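Type-iv like competence pilin ttha1218 (Thermus thermophilus, PDB 5G25) probably serves as a pilin-like subunit of the type IV pilus machinery for DNA uptake in natural competence, represented here by its soluble domain without the N-terminal membrane segment. Local coordinates at residues A[13-16]-A[17-20]; A[19-22]-A[23-26]. One frame throughout, in Å; residues are numbered along the deposited sequence.

Contact 1: A[13-16]-A[17-20]; sequences VREM and ENFM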
loop_
_atom_site.group_PDB
_atom_site.type_symbol
_atom_site.label_atom_id
_atom_site.label_comp_id
_atom_site.label_asym_id
_atom_site.label_seq_id
_atom_site.Cartn_x
_atom_site.Cartn_y
_atom_site.Cartn_z
ATOM N N VAL A 13 -5.428 9.809 -10.868
ATOM C CA VAL A 13 -5.586 8.366 -10.855
ATOM C C VAL A 13 -4.372 7.657 -11.470
ATOM O O VAL A 13 -3.904 6.654 -10.957
ATOM C CB VAL A 13 -6.872 7.954 -11.595
ATOM C CG1 VAL A 13 -6.885 6.448 -11.848
ATOM C CG2 VAL A 13 -8.076 8.358 -10.767
ATOM N N ARG A 14 -3.856 8.201 -12.560
ATOM C CA ARG A 14 -2.705 7.612 -13.224
ATOM C C ARG A 14 -1.480 7.613 -12.294
ATOM O O ARG A 14 -0.802 6.596 -12.174
ATOM C CB ARG A 14 -2.408 8.383 -14.518
ATOM C CG ARG A 14 -1.691 7.574 -15.597
ATOM C CD ARG A 14 -1.773 8.232 -16.977
ATOM N NE ARG A 14 -3.145 8.614 -17.346
ATOM C CZ ARG A 14 -3.569 9.864 -17.572
ATOM N NH1 ARG A 14 -2.738 10.906 -17.496
ATOM N NH2 ARG A 14 -4.842 10.075 -17.888
ATOM N N GLU A 15 -1.216 8.749 -11.640
ATOM C CA GLU A 15 -0.117 8.885 -10.685
ATOM C C GLU A 15 -0.272 8.011 -9.461
ATOM O O GLU A 15 0.717 7.535 -8.918
ATOM C CB GLU A 15 -0.000 10.333 -10.206
ATOM C CG GLU A 15 0.462 11.278 -11.274
ATOM C CD GLU A 15 1.811 10.864 -11.779
ATOM O OE1 GLU A 15 2.829 11.094 -11.068
ATOM O OE2 GLU A 15 1.827 10.268 -12.875
ATOM N N MET A 16 -1.506 7.821 -9.000
ATOM C CA MET A 16 -1.733 6.940 -7.871
ATOM C C MET A 16 -1.359 5.503 -8.292
ATOM O O MET A 16 -0.753 4.761 -7.531
ATOM C CB MET A 16 -3.185 7.018 -7.385
ATOM C CG MET A 16 -3.600 8.341 -6.759
ATOM S SD MET A 16 -5.387 8.385 -6.481
ATOM C CE MET A 16 -5.545 7.351 -5.044
ATOM N N GLU A 17 -1.686 5.130 -9.521
ATOM C CA GLU A 17 -1.341 3.771 -10.012
ATOM C C GLU A 17 0.160 3.560 -10.175
ATOM O O GLU A 17 0.673 2.495 -9.814
ATOM C CB GLU A 17 -2.126 3.424 -11.280
ATOM C CG GLU A 17 -3.617 3.283 -10.958
ATOM C CD GLU A 17 -4.512 2.956 -12.142
ATOM O OE1 GLU A 17 -4.212 3.420 -13.264
ATOM O OE2 GLU A 17 -5.537 2.253 -11.927
ATOM N N ASN A 18 0.862 4.589 -10.645
ATOM C CA ASN A 18 2.314 4.526 -10.788
ATOM C C ASN A 18 3.001 4.385 -9.459
ATOM O O ASN A 18 3.934 3.632 -9.303
ATOM C CB ASN A 18 2.848 5.781 -11.471
ATOM C CG ASN A 18 2.604 5.767 -12.965
ATOM O OD1 ASN A 18 2.602 4.713 -13.601
ATOM N ND2 ASN A 18 2.385 6.939 -13.531
ATOM N N PHE A 19 2.530 5.141 -8.490
ATOM C CA PHE A 19 3.119 5.094 -7.182
ATOM C C PHE A 19 2.839 3.768 -6.534
ATOM O O PHE A 19 3.704 3.198 -5.871
ATOM C CB PHE A 19 2.598 6.229 -6.301
ATOM C CG PHE A 19 3.337 6.342 -5.022
ATOM C CD1 PHE A 19 4.643 6.822 -5.011
ATOM C CD2 PHE A 19 2.775 5.911 -3.851
ATOM C CE1 PHE A 19 5.346 6.889 -3.826
ATOM C CE2 PHE A 19 3.472 5.980 -2.661
ATOM C CZ PHE A 19 4.752 6.472 -2.646
ATOM N N MET A 20 1.626 3.264 -6.717
ATOM C CA MET A 20 1.285 1.960 -6.172
ATOM C C MET A 20 2.163 0.847 -6.755
ATOM O O MET A 20 2.563 -0.087 -6.044
ATOM C CB MET A 20 -0.177 1.648 -6.427
ATOM C CG MET A 20 -0.646 0.408 -5.690
ATOM S SD MET A 20 -0.632 0.570 -3.881
ATOM C CE MET A 20 -2.115 1.521 -3.568
#
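Glu-17 lays its side chain back over Val-13, one turn earlier on the same helix, with Glu-17 CD 4.2 Å from Val-13 CG1. Its CG stands anti to the carbonyl carbon, beside its own backbone N (chi1 -67°), and this folds the chain toward the preceding turn. There Glu-17 CG rests 3.4 Å from Val-13 O, the same oxygen that accepts a hydrogen bond from Glu-17 N at 3.1 Å. Beyond CG the chain is extended, and the carboxylate belongs to an exposed residue. Arg-14 is a neighbour of opposite charge, but Arg-14 NE and Glu-17 OE1 are 6.7 Å apart and form no salt bridge.

A second side-chain meeting spans three residues. Glu-15 bends at chi2 (-60°), bringing its carboxylate round to the amide of Asn-18. Asn-18 ND2 donates to Glu-15 OE2 at 3.4 Å, a weak bond, with the carboxylate and amide planes turned 74° apart. The same nitrogen, Asn-18 ND2, lies 3.5 Å from Arg-14 O, yet the angle is too poor for a bond, so within this turn the amide is gripped only lightly.

Beneath these side chains runs ordinary alpha-helical bonding: Asn-18 N to Arg-14 O, Phe-19 N to Glu-15 O, and Met-20 N to Met-16 O at 2.9 Å.

Met-16 and Met-20 are the buried members, and they anchor the helix to the antiparallel sheet, as in the globular domains of type IV pilins and pseudopilins. Met-16 touches Leu-40, Val-77 and Leu-82, which lie on three different strands; Met-20 touches Val-73, Leu-75 and Thr-84, while Phe-19 leans on Leu-38 and Leu-40 of strand 36-40.

Contact 2: A[19-22]-A[23-26]; sequences FMER and LRQD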
loop_
_atom_site.group_PDB
_atom_site.type_symbol
_atom_site.label_atom_id
_atom_site.label_comp_id
_atom_site.label_asym_id
_atom_site.label_seq_id
_atom_site.Cartn_x
_atom_site.Cartn_y
_atom_site.Cartn_z
ATOM N N PHE A 19 2.530 5.141 -8.490
ATOM C CA PHE A 19 3.119 5.094 -7.182
ATOM C C PHE A 19 2.839 3.768 -6.534
ATOM O O PHE A 19 3.704 3.198 -5.871
ATOM C CB PHE A 19 2.598 6.229 -6.301
ATOM C CG PHE A 19 3.337 6.342 -5.022
ATOM C CD1 PHE A 19 4.643 6.822 -5.011
ATOM C CD2 PHE A 19 2.775 5.911 -3.851
ATOM C CE1 PHE A 19 5.346 6.889 -3.826
ATOM C CE2 PHE A 19 3.472 5.980 -2.661
ATOM C CZ PHE A 19 4.752 6.472 -2.646
ATOM N N MET A 20 1.626 3.264 -6.717
ATOM C CA MET A 20 1.285 1.960 -6.172
ATOM C C MET A 20 2.163 0.847 -6.755
ATOM O O MET A 20 2.563 -0.087 -6.044
ATOM C CB MET A 20 -0.177 1.648 -6.427
ATOM C CG MET A 20 -0.646 0.408 -5.690
ATOM S SD MET A 20 -0.632 0.570 -3.881
ATOM C CE MET A 20 -2.115 1.521 -3.568
ATOM N N GLU A 21 2.460 0.950 -8.041
ATOM C CA GLU A 21 3.307 -0.040 -8.713
ATOM C C GLU A 21 4.708 0.099 -8.150
ATOM O O GLU A 21 5.391 -0.878 -7.917
ATOM C CB GLU A 21 3.280 0.194 -10.224
ATOM C CG GLU A 21 4.191 -0.695 -11.068
ATOM C CD GLU A 21 3.773 -2.161 -11.063
ATOM O OE1 GLU A 21 2.548 -2.459 -10.982
ATOM O OE2 GLU A 21 4.684 -3.020 -11.139
ATOM N N ARG A 22 5.127 1.330 -7.890
ATOM C CA ARG A 22 6.421 1.542 -7.260
ATOM C C ARG A 22 6.524 0.861 -5.886
ATOM O O ARG A 22 7.575 0.316 -5.525
ATOM C CB ARG A 22 6.684 3.034 -7.138
ATOM C CG ARG A 22 7.950 3.359 -6.371
ATOM C CD ARG A 22 9.179 2.830 -7.074
ATOM N NE ARG A 22 10.393 3.194 -6.347
ATOM C CZ ARG A 22 10.813 2.608 -5.230
ATOM N NH1 ARG A 22 10.136 1.599 -4.716
ATOM N NH2 ARG A 22 11.924 3.035 -4.614
ATOM N N LEU A 23 5.440 0.886 -5.113
ATOM C CA LEU A 23 5.417 0.184 -3.817
ATOM C C LEU A 23 5.417 -1.320 -3.978
ATOM O O LEU A 23 6.054 -2.041 -3.198
ATOM C CB LEU A 23 4.208 0.577 -2.980
ATOM C CG LEU A 23 4.148 2.038 -2.532
ATOM C CD1 LEU A 23 2.810 2.325 -1.875
ATOM C CD2 LEU A 23 5.296 2.335 -1.578
ATOM N N ARG A 24 4.719 -1.796 -4.994
ATOM C CA ARG A 24 4.597 -3.236 -5.204
ATOM C C ARG A 24 5.948 -3.837 -5.580
ATOM O O ARG A 24 6.239 -4.963 -5.225
ATOM C CB ARG A 24 3.546 -3.566 -6.264
ATOM C CG ARG A 24 3.278 -5.068 -6.342
ATOM C CD ARG A 24 2.328 -5.460 -7.459
ATOM N NE ARG A 24 1.101 -4.663 -7.438
ATOM C CZ ARG A 24 0.117 -4.791 -6.551
ATOM N NH1 ARG A 24 0.182 -5.677 -5.563
ATOM N NH2 ARG A 24 -0.947 -4.006 -6.643
ATOM N N GLN A 25 6.799 -3.060 -6.240
ATOM C CA GLN A 25 8.171 -3.509 -6.505
ATOM C C GLN A 25 9.082 -3.454 -5.274
ATOM O O GLN A 25 10.185 -3.968 -5.337
ATOM C CB GLN A 25 8.801 -2.637 -7.590
ATOM C CG GLN A 25 8.051 -2.691 -8.907
ATOM C CD GLN A 25 8.445 -1.577 -9.857
ATOM O OE1 GLN A 25 9.210 -0.681 -9.506
ATOM N NE2 GLN A 25 7.913 -1.627 -11.074
ATOM N N ASP A 26 8.649 -2.836 -4.163
ATOM C CA ASP A 26 9.570 -2.568 -3.048
ATOM C C ASP A 26 8.872 -2.898 -1.739
ATOM O O ASP A 26 8.722 -2.040 -0.872
ATOM C CB ASP A 26 9.984 -1.091 -3.116
ATOM C CG ASP A 26 11.220 -0.747 -2.284
ATOM O OD1 ASP A 26 11.694 -1.555 -1.466
ATOM O OD2 ASP A 26 11.727 0.382 -2.465
#
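Leu-23 packs its CD1 methyl obliquely against the ring of Phe-19, with Leu-23 CD1 3.8 Å from Phe-19 CE2, and this is the tight part of the turn. Leu-23 CG, set beside the backbone N (chi1 -64°), leans back over the previous turn and lies 3.6 Å from Phe-19 O, which also accepts the bond from Leu-23 N. Met-20 SD, 4.4 Å from Leu-23 CD1, adds a looser apolar neighbour.

The polar side is more open. Glu-21 and Gln-25 only draw near each other, their carboxylate and amide planes 75° apart, with Glu-21 OE2 3.5 Å from Gln-25 NE2. Arg-22 is better tied: its guanidinium lies alongside the Asp-26 carboxylate, the planes only 18° apart, and Arg-22 NH1 donates at 3.0 Å to the anti lone pair of Asp-26 OD2. Arg-22 NH2 adds a weak bond to the same oxygen, making a salt bridge between residues four apart. With an alanine here instead of Asp-26, the Arg-22 guanidinium would probably lose its charged mate and be free to swing, and Gly-29 N would lose Asp-26 OD1, the acceptor of its weak bond.

Leu-23 touches both Val-73 of strand 70-77 and Leu-33 of helix 30-33, which Arg-22 and Asp-26 also touch; Arg-24 instead ties the helix to strand 80-87 through Val-85 O and Thr-84 OG1.

Contacts 1 and 2 are successive portions of helix 11-24, their centres about 9 Å apart, and they share Phe-19 and Met-20. In contact 1 the backbone N atoms of Phe-19 and Met-20 donate; in contact 2 their carbonyls accept, from Leu-23 N and Arg-24 N, carrying the helical pattern forward. The centre of contact 1 lies about 11 Å from the centre of the chain, that of contact 2 about 8 Å. Contact 1, at residues 13-20, falls wholly within the helix, whereas contact 2 runs from the helix into the loop that leads to helix 30-33. Together they seat the helix on the sheet of this pilin domain.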